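Local coordinates for alpha-rhamnosidase (PDB 6I60), which probably hydrolyses terminal non-reducing alpha-L-rhamnose residues in alpha-L-rhamnosides, at residues K529-I534 with E583-G588; D536-K539 with S543-D546. One frame throughout, in Å; residues are numbered along the deposited sequence.

Contact 1 (K529-I534 with E583-G588)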
loop_
_atom_site.group_PDB
_atom_site.type_symbol
_atom_site.label_atom_id
_atom_site.label_comp_id
_atom_site.label_asym_id
_atom_site.label_seq_id
_atom_site.Cartn_x
_atom_site.Cartn_y
_atom_site.Cartn_z
ATOM N N LYS A 529 -9.028 -0.847 -2.494
ATOM C CA LYS A 529 -9.008 -0.394 -3.880
ATOM C C LYS A 529 -8.284 -1.392 -4.774
ATOM O O LYS A 529 -8.714 -1.646 -5.905
ATOM C CB LYS A 529 -8.353 0.986 -3.969
ATOM C CG LYS A 529 -8.223 1.527 -5.383
ATOM C CD LYS A 529 -6.772 1.582 -5.816
ATOM C CE LYS A 529 -6.622 2.261 -7.166
ATOM N NZ LYS A 529 -5.616 1.568 -8.018
ATOM N N TYR A 530 -7.183 -1.969 -4.285
ATOM C CA TYR A 530 -6.434 -2.926 -5.092
ATOM C C TYR A 530 -7.190 -4.241 -5.231
ATOM O O TYR A 530 -7.123 -4.894 -6.279
ATOM C CB TYR A 530 -5.051 -3.166 -4.486
ATOM C CG TYR A 530 -4.138 -3.974 -5.379
ATOM C CD1 TYR A 530 -3.868 -3.566 -6.681
ATOM C CD2 TYR A 530 -3.550 -5.149 -4.925
ATOM C CE1 TYR A 530 -3.032 -4.304 -7.504
ATOM C CE2 TYR A 530 -2.714 -5.893 -5.743
ATOM C CZ TYR A 530 -2.459 -5.466 -7.030
ATOM O OH TYR A 530 -1.630 -6.203 -7.846
ATOM N N LEU A 531 -7.907 -4.649 -4.180
ATOM C CA LEU A 531 -8.736 -5.846 -4.275
ATOM C C LEU A 531 -9.812 -5.685 -5.337
ATOM O O LEU A 531 -10.186 -6.662 -5.998
ATOM C CB LEU A 531 -9.364 -6.161 -2.918
ATOM C CG LEU A 531 -8.513 -7.008 -1.971
ATOM C CD1 LEU A 531 -9.259 -7.286 -0.675
ATOM C CD2 LEU A 531 -8.099 -8.305 -2.650
ATOM N N ASN A 532 -10.320 -4.466 -5.516
ATOM C CA ASN A 532 -11.244 -4.212 -6.614
ATOM C C ASN A 532 -10.542 -4.342 -7.959
ATOM O O ASN A 532 -11.133 -4.831 -8.928
ATOM C CB ASN A 532 -11.870 -2.825 -6.469
ATOM C CG ASN A 532 -12.960 -2.785 -5.417
ATOM O OD1 ASN A 532 -13.567 -3.805 -5.092
ATOM N ND2 ASN A 532 -13.214 -1.599 -4.879
ATOM N N ASP A 533 -9.282 -3.899 -8.039
ATOM C CA ASP A 533 -8.537 -4.001 -9.291
ATOM C C ASP A 533 -8.368 -5.455 -9.712
ATOM O O ASP A 533 -8.463 -5.781 -10.901
ATOM C CB ASP A 533 -7.173 -3.324 -9.151
ATOM C CG ASP A 533 -7.279 -1.816 -9.024
ATOM O OD1 ASP A 533 -8.390 -1.277 -9.212
ATOM O OD2 ASP A 533 -6.249 -1.171 -8.733
ATOM N N ILE A 534 -8.113 -6.341 -8.748
ATOM C CA ILE A 534 -8.035 -7.766 -9.049
ATOM C C ILE A 534 -9.396 -8.291 -9.484
ATOM O O ILE A 534 -9.496 -9.128 -10.388
ATOM C CB ILE A 534 -7.486 -8.532 -7.832
ATOM C CG1 ILE A 534 -6.079 -8.041 -7.492
ATOM C CG2 ILE A 534 -7.491 -10.030 -8.087
ATOM C CD1 ILE A 534 -5.827 -7.900 -6.012
ATOM N N GLU A 583 -16.881 -11.229 2.244
ATOM C CA GLU A 583 -18.123 -11.541 1.542
ATOM C C GLU A 583 -18.197 -10.844 0.190
ATOM O O GLU A 583 -18.738 -11.408 -0.769
ATOM C CB GLU A 583 -19.331 -11.150 2.395
ATOM C CG GLU A 583 -19.155 -11.382 3.887
ATOM C CD GLU A 583 -20.317 -10.839 4.701
ATOM O OE1 GLU A 583 -20.522 -11.314 5.839
ATOM O OE2 GLU A 583 -21.024 -9.938 4.200
ATOM N N GLU A 584 -17.658 -9.627 0.093
ATOM C CA GLU A 584 -17.747 -8.866 -1.148
ATOM C C GLU A 584 -16.976 -9.530 -2.285
ATOM O O GLU A 584 -17.370 -9.407 -3.451
ATOM C CB GLU A 584 -17.242 -7.442 -0.914
ATOM C CG GLU A 584 -17.237 -6.560 -2.144
ATOM C CD GLU A 584 -16.535 -5.240 -1.902
ATOM O OE1 GLU A 584 -16.147 -4.580 -2.891
ATOM O OE2 GLU A 584 -16.373 -4.864 -0.720
ATOM N N HIS A 585 -15.890 -10.241 -1.973
ATOM C CA HIS A 585 -15.060 -10.887 -2.984
ATOM C C HIS A 585 -15.103 -12.411 -2.891
ATOM O O HIS A 585 -14.258 -13.087 -3.488
ATOM C CB HIS A 585 -13.614 -10.400 -2.875
ATOM C CG HIS A 585 -13.421 -8.971 -3.280
ATOM N ND1 HIS A 585 -13.382 -8.569 -4.598
ATOM C CD2 HIS A 585 -13.245 -7.850 -2.540
ATOM C CE1 HIS A 585 -13.197 -7.262 -4.652
ATOM N NE2 HIS A 585 -13.111 -6.802 -3.417
ATOM N N TYR A 586 -16.075 -12.966 -2.161
ATOM C CA TYR A 586 -16.098 -14.411 -1.941
ATOM C C TYR A 586 -16.329 -15.174 -3.240
ATOM O O TYR A 586 -15.712 -16.221 -3.466
ATOM C CB TYR A 586 -17.166 -14.777 -0.912
ATOM C CG TYR A 586 -17.174 -16.247 -0.561
ATOM C CD1 TYR A 586 -18.087 -17.115 -1.146
ATOM C CD2 TYR A 586 -16.260 -16.770 0.346
ATOM C CE1 TYR A 586 -18.094 -18.461 -0.835
ATOM C CE2 TYR A 586 -16.259 -18.118 0.666
ATOM C CZ TYR A 586 -17.180 -18.958 0.071
ATOM O OH TYR A 586 -17.190 -20.299 0.380
ATOM N N GLU A 587 -17.217 -14.671 -4.101
ATOM C CA GLU A 587 -17.453 -15.335 -5.379
ATOM C C GLU A 587 -16.203 -15.332 -6.250
ATOM O O GLU A 587 -15.953 -16.298 -6.979
ATOM C CB GLU A 587 -18.618 -14.668 -6.110
ATOM C CG GLU A 587 -19.981 -15.231 -5.737
ATOM C CD GLU A 587 -21.000 -15.083 -6.851
ATOM O OE1 GLU A 587 -20.757 -14.286 -7.783
ATOM O OE2 GLU A 587 -22.044 -15.767 -6.795
ATOM N N GLY A 588 -15.408 -14.261 -6.188
ATOM C CA GLY A 588 -14.145 -14.250 -6.903
ATOM C C GLY A 588 -13.162 -15.275 -6.378
ATOM O O GLY A 588 -12.382 -15.842 -7.148
#

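Contact 2 (D536-K539 with S543-D546). With AE3 (2-(2-ethoxyethoxy)ethanol), chain H.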
loop_
_atom_site.group_PDB
_atom_site.type_symbol
_atom_site.label_atom_id
_atom_site.label_comp_id
_atom_site.label_asym_id
_atom_site.label_seq_id
_atom_site.Cartn_x
_atom_site.Cartn_y
_atom_site.Cartn_z
ATOM N N ASP A 536 -11.646 -6.528 -11.028
ATOM C CA ASP A 536 -11.883 -5.969 -12.352
ATOM C C ASP A 536 -11.045 -6.632 -13.437
ATOM O O ASP A 536 -11.266 -6.359 -14.622
ATOM C CB ASP A 536 -11.607 -4.461 -12.347
ATOM C CG ASP A 536 -12.790 -3.650 -11.844
ATOM O OD1 ASP A 536 -12.760 -2.407 -11.973
ATOM O OD2 ASP A 536 -13.748 -4.254 -11.316
ATOM N N ALA A 537 -10.092 -7.486 -13.070
ATOM C CA ALA A 537 -9.270 -8.185 -14.045
ATOM C C ALA A 537 -9.464 -9.693 -14.009
ATOM O O ALA A 537 -8.780 -10.408 -14.751
ATOM C CB ALA A 537 -7.788 -7.851 -13.830
ATOM N N GLN A 538 -10.371 -10.194 -13.177
ATOM C CA GLN A 538 -10.634 -11.625 -13.119
ATOM C C GLN A 538 -11.392 -12.059 -14.368
ATOM O O GLN A 538 -12.455 -11.512 -14.680
ATOM C CB GLN A 538 -11.427 -11.965 -11.860
ATOM C CG GLN A 538 -11.483 -13.449 -11.547
ATOM C CD GLN A 538 -12.072 -13.733 -10.182
ATOM O OE1 GLN A 538 -12.845 -12.937 -9.649
ATOM N NE2 GLN A 538 -11.705 -14.871 -9.606
ATOM N N LYS A 539 -10.845 -13.040 -15.082
ATOM C CA LYS A 539 -11.489 -13.551 -16.281
ATOM C C LYS A 539 -12.712 -14.390 -15.911
ATOM O O LYS A 539 -12.965 -14.692 -14.741
ATOM C CB LYS A 539 -10.500 -14.372 -17.108
ATOM C CG LYS A 539 -9.556 -13.532 -17.956
ATOM C CD LYS A 539 -8.813 -14.383 -18.976
ATOM C CE LYS A 539 -9.353 -14.157 -20.379
ATOM N NZ LYS A 539 -8.846 -15.176 -21.343
ATOM N N SER A 543 -9.549 -16.821 -13.975
ATOM C CA SER A 543 -8.125 -16.556 -14.105
ATOM C C SER A 543 -7.788 -15.142 -13.637
ATOM O O SER A 543 -8.635 -14.246 -13.600
ATOM C CB SER A 543 -7.675 -16.739 -15.555
ATOM O OG SER A 543 -7.170 -18.044 -15.772
ATOM N N LEU A 544 -6.520 -14.952 -13.280
ATOM C CA LEU A 544 -6.008 -13.659 -12.854
ATOM C C LEU A 544 -4.691 -13.380 -13.560
ATOM O O LEU A 544 -3.939 -14.300 -13.892
ATOM C CB LEU A 544 -5.808 -13.604 -11.333
ATOM C CG LEU A 544 -7.076 -13.689 -10.484
ATOM C CD1 LEU A 544 -6.733 -13.818 -9.007
ATOM C CD2 LEU A 544 -7.947 -12.476 -10.733
ATOM N N SER A 545 -4.418 -12.099 -13.789
ATOM C CA SER A 545 -3.188 -11.679 -14.440
ATOM C C SER A 545 -2.058 -11.558 -13.423
ATOM O O SER A 545 -2.283 -11.277 -12.243
ATOM C CB SER A 545 -3.382 -10.345 -15.160
ATOM O OG SER A 545 -2.371 -10.136 -16.129
ATOM N N ASP A 546 -0.829 -11.777 -13.900
ATOM C CA ASP A 546 0.327 -11.663 -13.017
ATOM C C ASP A 546 0.580 -10.217 -12.608
ATOM O O ASP A 546 1.177 -9.971 -11.554
ATOM C CB ASP A 546 1.566 -12.256 -13.686
ATOM C CG ASP A 546 1.669 -13.757 -13.491
ATOM O OD1 ASP A 546 1.118 -14.267 -12.492
ATOM O OD2 ASP A 546 2.298 -14.428 -14.336
HETATM C C2 AE3 H . -7.331 -11.201 -21.669
HETATM O O2 AE3 H . -6.999 -12.549 -21.933
HETATM C C3 AE3 H . -6.422 -12.748 -23.207
HETATM C C4 AE3 H . -6.453 -14.229 -23.528
HETATM O O3 AE3 H . -5.908 -14.948 -22.440
HETATM C C5 AE3 H . -5.743 -16.326 -22.708
HETATM C C6 AE3 H . -4.922 -16.956 -21.601
HETATM O O4 AE3 H . -4.520 -18.259 -22.000
#

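Contact 1 (K529-I534 with E583-G588)
H585 reaches across to helix 524-535 and meets L531 and N532 with the outer end of its imidazole, a case of two helical elements joined through one projecting ring. The packing is slight: the ring's NE2 lies 3.8 Å from L531 CB. Within its own segment, CG of the preceding E584 rests over one face of the ring, toward its rim. With H585 CG anti to its own carbonyl carbon (chi1 -69°), the ring stands out toward the other helix. The ring carbon H585 CE1 comes within 3.4 Å of the backbone oxygen L531 O, oblique to the ring, and N532 OD1 sits at the ring edge, near its plane, with the amide turned 47° from the ring. N532 OD1 and E584 OE1, both acceptors, stand 3.5 Å apart without a bond; the amide nitrogen ND2 is instead bonded to E340. H585 ND1 is hydrogen-bonded to Y565 OH. Replacing the ring with an alanine side chain is likely to open a gap beside L531 and leave the Y565 hydroxyl without this partner. H585 is the N-cap residue of helix 586-599, just after helix 580-584; helix 564-576 packs against L531, and strand 226-233 meets K529 and N532 on helix 524-535.

Contact 2 (D536-K539 with S543-D546)
A537 and Q538 begin the first arm of this close pairing, whose hold is chiefly backbone. The carbonyl of A537 bonds to the hydroxyl of Y555, outside the two segments. At Q538 the alpha carbon approaches the same carbonyl that the next residue uses: Q538 CA lies 3.3 Å from S543 O in a CA-H...O contact. Its side chain crosses L544 obliquely, and L544 CD2 presses on Q538 CB at 3.7 Å. Beyond that, Q538 CG is anti to the backbone N (chi1 -167°) and the chain runs on extended, carrying the amide NE2 to a hydrogen bond with the carbonyl of G588. K539 supplies the one hydrogen bond between the segments, from its backbone N to S543 O at 2.9 Å, with an N-H...O angle of 159°. Its CB also meets S543 CB at 4.0 Å. Bent at chi3, the lysine chain leads away from S543, and NZ bonds to ether oxygen O3 of the bound 2-(2-ethoxyethoxy)ethanol at 3.1 Å and weakly to O2. The pairing is that of a short irregular loop turning back on itself, closed by a backbone hydrogen bond, within the six-hairpin glycosidase domain.

Overall arrangement
The two contacts illustrate how a helical domain ties a helix and the loop that follows it to the same neighbours. In chain order, residues 529-534 come first, then both segments of contact 2, then 583-588, so the local pairing falls within the span bridged by the longer-range one. Their centres are about 11 Å apart, and all four segments belong to the six-hairpin glycosidase domain. They touch directly: I534 CG2 packs on L544 CD2 at 3.6 Å, beside the amide bond that already joins them. Helices 564-576 and 586-599 are shared by both, with Y565 reaching H585 as well as Q538 and L544. Helix 524-535 and its trailing loop are thus held against one common helical wall.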